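PDB 3MCX: SusD superfamily protein from Bacteroides thetaiotaomicron, which is of unknown function but probably binds glycans at the outer membrane surface for uptake by the bacterium. Local coordinates for residues Tyr47-Ala58 and Arg67-Asn75; Gly270-Ala281 and Phe338-Asn349. All coordinates share one frame; numbering follows the deposited sequence. Where two conformers were deposited one is given.

How the contacts relate
Contact 1 (47-58 with 67-75) lies in the buried interior and closes along the chain before contact 2 (270-281 with 338-349) opens; their centres are 19 Å apart. The segment 270-281 joins them. Its Glu274 OE1 takes a salt bridge from Arg67 NE of contact 1 at 2.8 Å, and Val279 CG1 packs against Val68 CG2 at 3.8 Å. Tyr280 OH in turn touches Val56 CG1. The loop 338-349 covers another side of the short helix 276-279, which is thus held between the two contacts. Both lie away from the zinc sites; a glycerol, probably from the crystallisation liquor, lies about 3 Å from the Arg67 side chain (nearest atoms).

Contact 1: Tyr47-Ala58 and Arg67-Asn75; sequences YYGDCRAADVQA and RVSPYYEYN
Arg52 and Tyr72 bring the backbones closest, their CA atoms 5.2 Å apart, where the chain following the turns of helix 44-51 passes the short helix 69-72; the two come near again at Ala58 and Ser69. Helix 69-72 closes in a Schellman motif with Tyr74 at positive phi, and this turn carries the Tyr74 ring to Arg52. The Arg52 guanidinium lies flat on that ring, planes 10° apart, a stacked cation-pi pair with CZ 3.8 Å from the ring centroid. In its own plane NH1 donates to a lone pair of Tyr71 O (3.2 Å); NH2 bonds to Arg456 O, outside the segments, and Tyr74 OH donates to Arg52 O at 2.7 Å. Tyr48, with CG anti to the backbone N (chi1 179°), sets its edge over the centre of the Tyr71 ring in a T-shaped stack. Val68 CG2 sits over a face of Tyr47, and Cys51 SG rests 3.7 Å from Tyr71 CB. The Tyr72 ring lies under the Gln57-Ala58 peptide, Ala58 N above its centre; that buried N-H has no hydrogen-bond partner. Helix 420-426 packs on Tyr48, Arg52 and Tyr74, helix 276-279 touches Tyr47 and Val68, and strand 56-57 pairs antiparallel with 292-293.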
loop_
_atom_site.group_PDB
_atom_site.type_symbol
_atom_site.label_atom_id
_atom_site.label_comp_id
_atom_site.label_asym_id
_atom_site.label_seq_id
_atom_site.Cartn_x
_atom_site.Cartn_y
_atom_site.Cartn_z
ATOM N N TYR A 47 5.417 -2.438 -3.409
ATOM C CA TYR A 47 6.556 -1.525 -3.452
ATOM C C TYR A 47 6.390 -0.291 -4.316
ATOM O O TYR A 47 7.204 0.639 -4.232
ATOM C CB TYR A 47 7.865 -2.263 -3.754
ATOM C CG TYR A 47 7.908 -3.064 -5.035
ATOM C CD1 TYR A 47 7.735 -2.457 -6.284
ATOM C CD2 TYR A 47 8.242 -4.401 -5.031
ATOM C CE1 TYR A 47 7.809 -3.208 -7.485
ATOM C CE2 TYR A 47 8.329 -5.149 -6.182
ATOM C CZ TYR A 47 8.103 -4.546 -7.414
ATOM O OH TYR A 47 8.188 -5.300 -8.581
ATOM N N TYR A 48 5.316 -0.203 -5.131
ATOM C CA TYR A 48 5.083 1.001 -5.945
ATOM C C TYR A 48 5.105 2.281 -5.125
ATOM O O TYR A 48 5.839 3.219 -5.472
ATOM C CB TYR A 48 3.774 0.872 -6.719
ATOM C CG TYR A 48 3.412 2.075 -7.574
ATOM C CD1 TYR A 48 4.001 2.295 -8.795
ATOM C CD2 TYR A 48 2.479 3.020 -7.130
ATOM C CE1 TYR A 48 3.651 3.382 -9.583
ATOM C CE2 TYR A 48 2.135 4.120 -7.905
ATOM C CZ TYR A 48 2.739 4.289 -9.124
ATOM O OH TYR A 48 2.418 5.360 -9.915
ATOM N N GLY A 49 4.397 2.293 -4.014
ATOM C CA GLY A 49 4.262 3.491 -3.203
ATOM C C GLY A 49 5.496 3.847 -2.408
ATOM O O GLY A 49 5.527 4.888 -1.754
ATOM N N ASP A 50 6.526 3.008 -2.444
ATOM C CA ASP A 50 7.823 3.341 -1.887
ATOM C C ASP A 50 8.814 3.792 -2.967
ATOM O O ASP A 50 9.372 4.876 -2.870
ATOM C CB ASP A 50 8.337 2.158 -1.103
ATOM C CG ASP A 50 7.506 1.910 0.126
ATOM O OD1 ASP A 50 7.589 2.751 1.060
ATOM O OD2 ASP A 50 6.781 0.906 0.144
ATOM N N CYS A 51 8.988 3.027 -4.020
ATOM C CA CYS A 51 10.000 3.381 -5.019
ATOM C C CYS A 51 9.671 4.616 -5.845
ATOM O O CYS A 51 10.554 5.189 -6.517
ATOM C CB CYS A 51 10.391 2.208 -5.937
ATOM S SG CYS A 51 9.102 1.683 -7.079
ATOM N N ARG A 52 8.412 5.063 -5.805
ATOM C CA ARG A 52 7.998 6.279 -6.486
ATOM C C ARG A 52 8.298 7.546 -5.685
ATOM O O ARG A 52 8.218 8.657 -6.229
ATOM C CB ARG A 52 6.499 6.210 -6.839
ATOM C CG ARG A 52 6.128 5.129 -7.808
ATOM C CD ARG A 52 6.434 5.502 -9.233
ATOM N NE ARG A 52 5.336 6.297 -9.799
ATOM C CZ ARG A 52 5.242 6.614 -11.080
ATOM N NH1 ARG A 52 6.222 6.320 -11.914
ATOM N NH2 ARG A 52 4.143 7.223 -11.528
ATOM N N ALA A 53 8.640 7.389 -4.402
ATOM C CA ALA A 53 8.948 8.516 -3.520
ATOM C C ALA A 53 10.479 8.636 -3.410
ATOM O O ALA A 53 11.168 8.461 -4.423
ATOM C CB ALA A 53 8.228 8.396 -2.142
ATOM N N ALA A 54 11.021 9.029 -2.262
ATOM C CA ALA A 54 12.438 9.399 -2.155
ATOM C C ALA A 54 13.286 8.555 -1.218
ATOM O O ALA A 54 14.513 8.778 -1.160
ATOM C CB ALA A 54 12.567 10.883 -1.739
ATOM N N ASP A 55 12.633 7.665 -0.470
ATOM C CA ASP A 55 13.257 6.907 0.610
ATOM C C ASP A 55 13.710 5.516 0.221
ATOM O O ASP A 55 14.633 4.968 0.859
ATOM C CB ASP A 55 12.316 6.839 1.811
ATOM C CG ASP A 55 12.123 8.185 2.467
ATOM O OD1 ASP A 55 13.119 8.937 2.586
ATOM O OD2 ASP A 55 10.972 8.479 2.868
ATOM N N VAL A 56 13.022 4.902 -0.742
ATOM C CA VAL A 56 13.336 3.556 -1.230
ATOM C C VAL A 56 13.618 3.724 -2.708
ATOM O O VAL A 56 12.801 4.294 -3.452
ATOM C CB VAL A 56 12.208 2.560 -0.981
ATOM C CG1 VAL A 56 12.573 1.226 -1.612
ATOM C CG2 VAL A 56 11.896 2.389 0.516
ATOM N N GLN A 57 14.781 3.266 -3.150
ATOM C CA GLN A 57 15.204 3.426 -4.541
ATOM C C GLN A 57 15.528 2.073 -5.163
ATOM O O GLN A 57 15.757 1.091 -4.467
ATOM C CB GLN A 57 16.443 4.333 -4.629
ATOM C CG GLN A 57 17.616 3.860 -3.803
ATOM C CD GLN A 57 18.868 4.624 -4.100
ATOM O OE1 GLN A 57 19.193 5.660 -3.490
ATOM N NE2 GLN A 57 19.604 4.137 -5.090
ATOM N N ALA A 58 15.575 2.021 -6.491
ATOM C CA ALA A 58 16.215 0.870 -7.133
ATOM C C ALA A 58 17.676 0.809 -6.738
ATOM O O ALA A 58 18.351 1.844 -6.599
ATOM C CB ALA A 58 16.082 0.960 -8.688
ATOM N N ARG A 67 12.095 -5.317 -13.012
ATOM C CA ARG A 67 11.531 -4.891 -11.741
ATOM C C ARG A 67 12.085 -3.570 -11.223
ATOM O O ARG A 67 13.291 -3.265 -11.343
ATOM C CB ARG A 67 11.668 -5.975 -10.671
ATOM C CG ARG A 67 13.056 -6.199 -10.115
ATOM C CD ARG A 67 13.072 -7.368 -9.065
ATOM N NE ARG A 67 12.936 -8.625 -9.775
ATOM C CZ ARG A 67 13.915 -9.369 -10.263
ATOM N NH1 ARG A 67 15.197 -9.111 -9.969
ATOM N NH2 ARG A 67 13.632 -10.407 -11.026
ATOM N N VAL A 68 11.150 -2.789 -10.691
ATOM C CA VAL A 68 11.375 -1.578 -9.901
ATOM C C VAL A 68 11.794 -0.347 -10.710
ATOM O O VAL A 68 11.153 0.736 -10.635
ATOM C CB VAL A 68 12.355 -1.779 -8.717
ATOM C CG1 VAL A 68 12.501 -0.449 -7.919
ATOM C CG2 VAL A 68 11.878 -2.897 -7.766
ATOM N N SER A 69 12.843 -0.474 -11.490
ATOM C CA SER A 69 13.437 0.702 -12.093
ATOM C C SER A 69 12.501 1.519 -13.005
ATOM O O SER A 69 12.609 2.742 -13.007
ATOM C CB SER A 69 14.811 0.428 -12.731
ATOM O OG SER A 69 14.764 -0.465 -13.827
ATOM N N PRO A 70 11.629 0.890 -13.806
ATOM C CA PRO A 70 10.767 1.737 -14.629
ATOM C C PRO A 70 9.806 2.606 -13.831
ATOM O O PRO A 70 9.436 3.688 -14.302
ATOM C CB PRO A 70 10.005 0.714 -15.479
ATOM C CG PRO A 70 10.943 -0.502 -15.550
ATOM C CD PRO A 70 11.491 -0.542 -14.164
ATOM N N TYR A 71 9.358 2.137 -12.662
ATOM C CA TYR A 71 8.591 2.967 -11.739
ATOM C C TYR A 71 9.465 4.079 -11.137
ATOM O O TYR A 71 9.127 5.276 -11.173
ATOM C CB TYR A 71 8.034 2.141 -10.618
ATOM C CG TYR A 71 6.971 1.123 -10.973
ATOM C CD1 TYR A 71 6.011 1.340 -11.935
ATOM C CD2 TYR A 71 6.867 -0.031 -10.236
ATOM C CE1 TYR A 71 4.993 0.398 -12.174
ATOM C CE2 TYR A 71 5.850 -0.987 -10.467
ATOM C CZ TYR A 71 4.922 -0.760 -11.414
ATOM O OH TYR A 71 3.967 -1.712 -11.621
ATOM N N TYR A 72 10.568 3.669 -10.554
ATOM C CA TYR A 72 11.499 4.587 -9.876
ATOM C C TYR A 72 11.967 5.709 -10.780
ATOM O O TYR A 72 12.111 6.854 -10.328
ATOM C CB TYR A 72 12.668 3.748 -9.379
ATOM C CG TYR A 72 13.881 4.493 -8.859
ATOM C CD1 TYR A 72 13.835 5.229 -7.679
ATOM C CD2 TYR A 72 15.069 4.433 -9.534
ATOM C CE1 TYR A 72 14.968 5.877 -7.216
ATOM C CE2 TYR A 72 16.209 5.053 -9.063
ATOM C CZ TYR A 72 16.153 5.772 -7.911
ATOM O OH TYR A 72 17.301 6.386 -7.442
ATOM N N GLU A 73 12.245 5.395 -12.046
ATOM C CA GLU A 73 12.743 6.342 -13.041
ATOM C C GLU A 73 11.628 7.118 -13.762
ATOM O O GLU A 73 11.921 7.952 -14.613
ATOM C CB GLU A 73 13.581 5.591 -14.085
ATOM C CG GLU A 73 14.827 4.967 -13.465
ATOM C CD GLU A 73 15.520 3.952 -14.352
ATOM O OE1 GLU A 73 15.098 3.702 -15.498
ATOM O OE2 GLU A 73 16.540 3.381 -13.857
ATOM N N TYR A 74 10.362 6.809 -13.462
ATOM C CA TYR A 74 9.232 7.513 -14.112
ATOM C C TYR A 74 9.309 7.453 -15.618
ATOM O O TYR A 74 8.983 8.395 -16.339
ATOM C CB TYR A 74 9.134 8.958 -13.585
ATOM C CG TYR A 74 8.534 9.056 -12.189
ATOM C CD1 TYR A 74 9.274 8.763 -11.053
ATOM C CD2 TYR A 74 7.244 9.517 -12.022
ATOM C CE1 TYR A 74 8.712 8.851 -9.796
ATOM C CE2 TYR A 74 6.692 9.626 -10.785
ATOM C CZ TYR A 74 7.426 9.305 -9.655
ATOM O OH TYR A 74 6.857 9.402 -8.398
ATOM N N ASN A 75 9.708 6.298 -16.142
ATOM C CA ASN A 75 9.813 6.120 -17.581
ATOM C C ASN A 75 9.061 4.882 -18.124
ATOM O O ASN A 75 9.141 4.586 -19.313
ATOM C CB ASN A 75 11.272 6.132 -18.042
ATOM C CG ASN A 75 12.090 5.026 -17.446
ATOM O OD1 ASN A 75 11.537 4.035 -16.987
ATOM N ND2 ASN A 75 13.406 5.206 -17.412
HETATM O O HOH W 1 8.481 -3.529 -10.676
#

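Contact 2: Gly270-Ala281 and Phe338-Asn349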
loop_
_atom_site.group_PDB
_atom_site.type_symbol
_atom_site.label_atom_id
_atom_site.label_comp_id
_atom_site.label_asym_id
_atom_site.label_seq_id
_atom_site.Cartn_x
_atom_site.Cartn_y
_atom_site.Cartn_z
ATOM N N GLY A 270 5.506 -19.342 -1.950
ATOM C CA GLY A 270 5.314 -18.131 -1.162
ATOM C C GLY A 270 5.167 -16.941 -2.094
ATOM O O GLY A 270 4.549 -17.056 -3.155
ATOM N N THR A 271 5.739 -15.804 -1.729
ATOM C CA THR A 271 5.659 -14.630 -2.603
ATOM C C THR A 271 6.721 -14.651 -3.719
ATOM O O THR A 271 6.743 -13.771 -4.572
ATOM C CB THR A 271 5.742 -13.335 -1.821
ATOM O OG1 THR A 271 6.907 -13.350 -0.989
ATOM C CG2 THR A 271 4.452 -13.096 -0.970
ATOM N N GLY A 272 7.574 -15.671 -3.749
ATOM C CA GLY A 272 8.462 -15.867 -4.889
ATOM C C GLY A 272 9.626 -14.897 -4.966
ATOM O O GLY A 272 9.791 -14.010 -4.129
ATOM N N GLY A 273 10.422 -15.053 -6.019
ATOM C CA GLY A 273 11.550 -14.171 -6.256
ATOM C C GLY A 273 11.157 -12.748 -6.564
ATOM O O GLY A 273 11.855 -11.829 -6.181
ATOM N N GLU A 274 10.019 -12.551 -7.234
ATOM C CA GLU A 274 9.547 -11.201 -7.552
ATOM C C GLU A 274 8.873 -10.537 -6.385
ATOM O O GLU A 274 8.626 -9.340 -6.396
ATOM C CB GLU A 274 8.599 -11.207 -8.766
ATOM C CG GLU A 274 9.241 -11.631 -10.051
ATOM C CD GLU A 274 10.197 -10.629 -10.673
ATOM O OE1 GLU A 274 10.324 -9.505 -10.180
ATOM O OE2 GLU A 274 10.864 -11.008 -11.684
ATOM N N GLY A 275 8.515 -11.309 -5.353
ATOM C CA GLY A 275 7.837 -10.708 -4.229
ATOM C C GLY A 275 8.655 -9.623 -3.558
ATOM O O GLY A 275 9.875 -9.672 -3.514
ATOM N N ALA A 276 7.965 -8.629 -3.002
ATOM C CA ALA A 276 8.671 -7.521 -2.377
ATOM C C ALA A 276 9.718 -7.968 -1.377
ATOM O O ALA A 276 10.782 -7.377 -1.338
ATOM C CB ALA A 276 7.700 -6.472 -1.762
ATOM N N PRO A 277 9.413 -8.949 -0.513
ATOM C CA PRO A 277 10.411 -9.339 0.474
ATOM C C PRO A 277 11.734 -9.802 -0.165
ATOM O O PRO A 277 12.812 -9.441 0.323
ATOM C CB PRO A 277 9.700 -10.420 1.286
ATOM C CG PRO A 277 8.271 -9.962 1.255
ATOM C CD PRO A 277 8.082 -9.506 -0.199
HETATM N N MSE A 278 11.681 -10.559 -1.260
HETATM C CA MSE A 278 12.886 -10.965 -1.955
HETATM C C MSE A 278 13.527 -9.790 -2.690
HETATM O O MSE A 278 14.750 -9.719 -2.804
HETATM C CB MSE A 278 12.621 -12.134 -2.912
HETATM C CG MSE A 278 12.516 -13.453 -2.193
HETATM SE SE MSE A 278 13.998 -13.949 -1.048
HETATM C CE MSE A 278 15.402 -13.754 -2.318
ATOM N N VAL A 279 12.703 -8.872 -3.177
ATOM C CA VAL A 279 13.257 -7.714 -3.880
ATOM C C VAL A 279 13.947 -6.744 -2.904
ATOM O O VAL A 279 14.869 -6.034 -3.299
ATOM C CB VAL A 279 12.193 -7.077 -4.810
ATOM C CG1 VAL A 279 12.758 -5.843 -5.601
ATOM C CG2 VAL A 279 11.664 -8.163 -5.765
ATOM N N TYR A 280 13.575 -6.795 -1.632
ATOM C CA TYR A 280 14.300 -6.068 -0.573
ATOM C C TYR A 280 15.451 -6.879 0.026
ATOM O O TYR A 280 16.193 -6.362 0.859
ATOM C CB TYR A 280 13.324 -5.747 0.598
ATOM C CG TYR A 280 12.465 -4.516 0.428
ATOM C CD1 TYR A 280 13.027 -3.241 0.505
ATOM C CD2 TYR A 280 11.083 -4.619 0.237
ATOM C CE1 TYR A 280 12.256 -2.086 0.363
ATOM C CE2 TYR A 280 10.306 -3.471 0.084
ATOM C CZ TYR A 280 10.897 -2.221 0.138
ATOM O OH TYR A 280 10.117 -1.105 -0.052
ATOM N N ALA A 281 15.610 -8.160 -0.341
ATOM C CA ALA A 281 16.446 -9.065 0.429
ATOM C C ALA A 281 17.912 -8.684 0.401
ATOM O O ALA A 281 18.413 -8.095 -0.565
ATOM C CB ALA A 281 16.280 -10.507 -0.098
ATOM N N PHE A 338 10.762 -7.361 6.324
ATOM C CA PHE A 338 10.087 -8.566 5.823
ATOM C C PHE A 338 11.062 -9.739 5.724
ATOM O O PHE A 338 11.325 -10.280 4.642
ATOM C CB PHE A 338 9.441 -8.250 4.462
ATOM C CG PHE A 338 8.700 -6.946 4.450
ATOM C CD1 PHE A 338 7.648 -6.731 5.328
ATOM C CD2 PHE A 338 9.116 -5.881 3.626
ATOM C CE1 PHE A 338 6.969 -5.481 5.354
ATOM C CE2 PHE A 338 8.439 -4.632 3.654
ATOM C CZ PHE A 338 7.365 -4.449 4.534
ATOM N N PRO A 339 11.592 -10.202 6.876
ATOM C CA PRO A 339 12.643 -11.234 6.843
ATOM C C PRO A 339 12.097 -12.667 6.743
ATOM O O PRO A 339 12.884 -13.616 6.669
ATOM C CB PRO A 339 13.313 -11.029 8.173
ATOM C CG PRO A 339 12.133 -10.683 9.103
ATOM C CD PRO A 339 11.302 -9.771 8.261
ATOM N N GLY A 340 10.767 -12.836 6.775
ATOM C CA GLY A 340 10.167 -14.173 6.787
ATOM C C GLY A 340 9.879 -14.655 8.195
ATOM O O GLY A 340 10.391 -14.097 9.176
ATOM N N LYS A 341 9.085 -15.717 8.302
ATOM C CA LYS A 341 8.623 -16.238 9.625
ATOM C C LYS A 341 9.717 -16.811 10.496
ATOM O O LYS A 341 9.565 -16.903 11.729
ATOM C CB LYS A 341 7.576 -17.335 9.451
ATOM C CG LYS A 341 6.444 -17.015 8.525
ATOM C CD LYS A 341 5.277 -17.925 8.746
ATOM C CE LYS A 341 4.274 -17.987 7.644
ATOM N NZ LYS A 341 3.786 -16.690 7.163
ATOM N N THR A 342 10.784 -17.295 9.874
ATOM C CA THR A 342 11.914 -17.811 10.647
ATOM C C THR A 342 13.133 -16.877 10.613
ATOM O O THR A 342 14.187 -17.197 11.183
ATOM C CB THR A 342 12.278 -19.266 10.235
ATOM O OG1 THR A 342 12.855 -19.296 8.928
ATOM C CG2 THR A 342 11.028 -20.187 10.264
ATOM N N GLY A 343 12.976 -15.710 9.985
ATOM C CA GLY A 343 13.992 -14.664 9.988
ATOM C C GLY A 343 15.046 -14.754 8.897
ATOM O O GLY A 343 15.903 -13.858 8.810
ATOM N N ASP A 344 14.991 -15.814 8.075
ATOM C CA ASP A 344 15.917 -16.003 6.952
ATOM C C ASP A 344 15.275 -16.484 5.628
ATOM O O ASP A 344 15.983 -16.953 4.742
ATOM C CB ASP A 344 17.003 -16.974 7.372
ATOM C CG ASP A 344 16.462 -18.365 7.641
ATOM O OD1 ASP A 344 15.217 -18.581 7.533
ATOM O OD2 ASP A 344 17.282 -19.268 7.981
ATOM N N ASP A 345 13.946 -16.415 5.517
ATOM C CA ASP A 345 13.278 -16.730 4.184
ATOM C C ASP A 345 12.132 -15.800 3.991
ATOM O O ASP A 345 10.950 -16.015 4.319
ATOM C CB ASP A 345 12.880 -18.170 3.757
ATOM C CG ASP A 345 12.420 -18.265 2.207
ATOM O OD1 ASP A 345 12.530 -17.246 1.409
ATOM O OD2 ASP A 345 11.938 -19.397 1.796
ATOM N N PRO A 346 12.521 -14.692 3.340
ATOM C CA PRO A 346 11.538 -13.663 3.070
ATOM C C PRO A 346 10.284 -14.096 2.325
ATOM O O PRO A 346 9.248 -13.440 2.460
ATOM C CB PRO A 346 12.340 -12.635 2.251
ATOM C CG PRO A 346 13.728 -12.797 2.749
ATOM C CD PRO A 346 13.878 -14.266 2.936
ATOM N N LYS A 347 10.398 -15.139 1.513
ATOM C CA LYS A 347 9.251 -15.621 0.739
ATOM C C LYS A 347 8.102 -16.112 1.603
ATOM O O LYS A 347 6.984 -16.301 1.091
ATOM C CB LYS A 347 9.691 -16.715 -0.230
ATOM C CG LYS A 347 10.565 -16.197 -1.328
ATOM C CD LYS A 347 10.861 -17.268 -2.373
ATOM C CE LYS A 347 11.702 -18.363 -1.847
ATOM N NZ LYS A 347 13.078 -17.921 -1.488
ATOM N N THR A 348 8.371 -16.384 2.876
ATOM C CA THR A 348 7.338 -16.799 3.813
ATOM C C THR A 348 6.651 -15.669 4.581
ATOM O O THR A 348 5.724 -15.941 5.353
ATOM C CB THR A 348 7.899 -17.800 4.858
ATOM O OG1 THR A 348 8.835 -17.115 5.724
ATOM C CG2 THR A 348 8.533 -19.015 4.163
ATOM N N ASN A 349 7.121 -14.437 4.425
ATOM C CA ASN A 349 6.571 -13.299 5.141
ATOM C C ASN A 349 5.123 -13.096 4.730
ATOM O O ASN A 349 4.784 -13.075 3.529
ATOM C CB ASN A 349 7.381 -12.020 4.875
ATOM C CG ASN A 349 7.472 -11.103 6.082
ATOM O OD1 ASN A 349 8.507 -11.093 6.758
ATOM N ND2 ASN A 349 6.390 -10.345 6.380
HETATM O O HOH W 2 6.618 -12.901 1.588
HETATM O O HOH W 3 13.089 -8.992 2.943
#
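Pro277 of the short helix 276-279 packs against Pro346, at the start of a 3-10 turn; within the largely helical SusD-like fold, the loop between strands 334-335 and 351-355 is thereby laid on this helix. The buried side is built round Pro277, Phe338 and Tyr280. Pro277 CB lies 3.6 Å from Pro346 CB, and the adjoining CG meets Phe338 CB. Phe338 then turns a ring edge to Tyr280 CD2, and Trp46 of helix 44-51 meets it edge-to-face. Nearby, Thr271 N donates to a lone pair of Lys347 O (3.1 Å, 160° at the hydrogen). Gly270 brings its CA against the same oxygen, at a position where a CB would clash with it.

On the partly exposed side the packing rests on the long, bent side chains of Met278 and Lys347. The selenium of Met278, a selenomethionine, lies 3.9 Å from Pro346 CB; bends at chi2 and chi3 fold its chain back over the proline. Even here there is one close pinch, Lys347 CG on Met278 CG at 3.5 Å, and the lysine CD runs along Gly272. Bends at chi3 and chi4 (-67° and -66°) then return the ammonium to Asp345 OD1 in a salt bridge, in one of two conformers of Asp345. In that conformer Lys347 N reaches the oxygen from the opposite face of the carboxylate, closing an Asx turn. An alanine in place of Lys347 would probably leave Met278 and Gly272 without the aliphatic chain over them and Asp345 OD1 without its charged partner.

Two waters bridge the segments. One molecule donates to Pro277 O and Phe338 O; another accepts from Thr271 OG1 at 2.6 Å and donates to Pro346 O and Asn349 O.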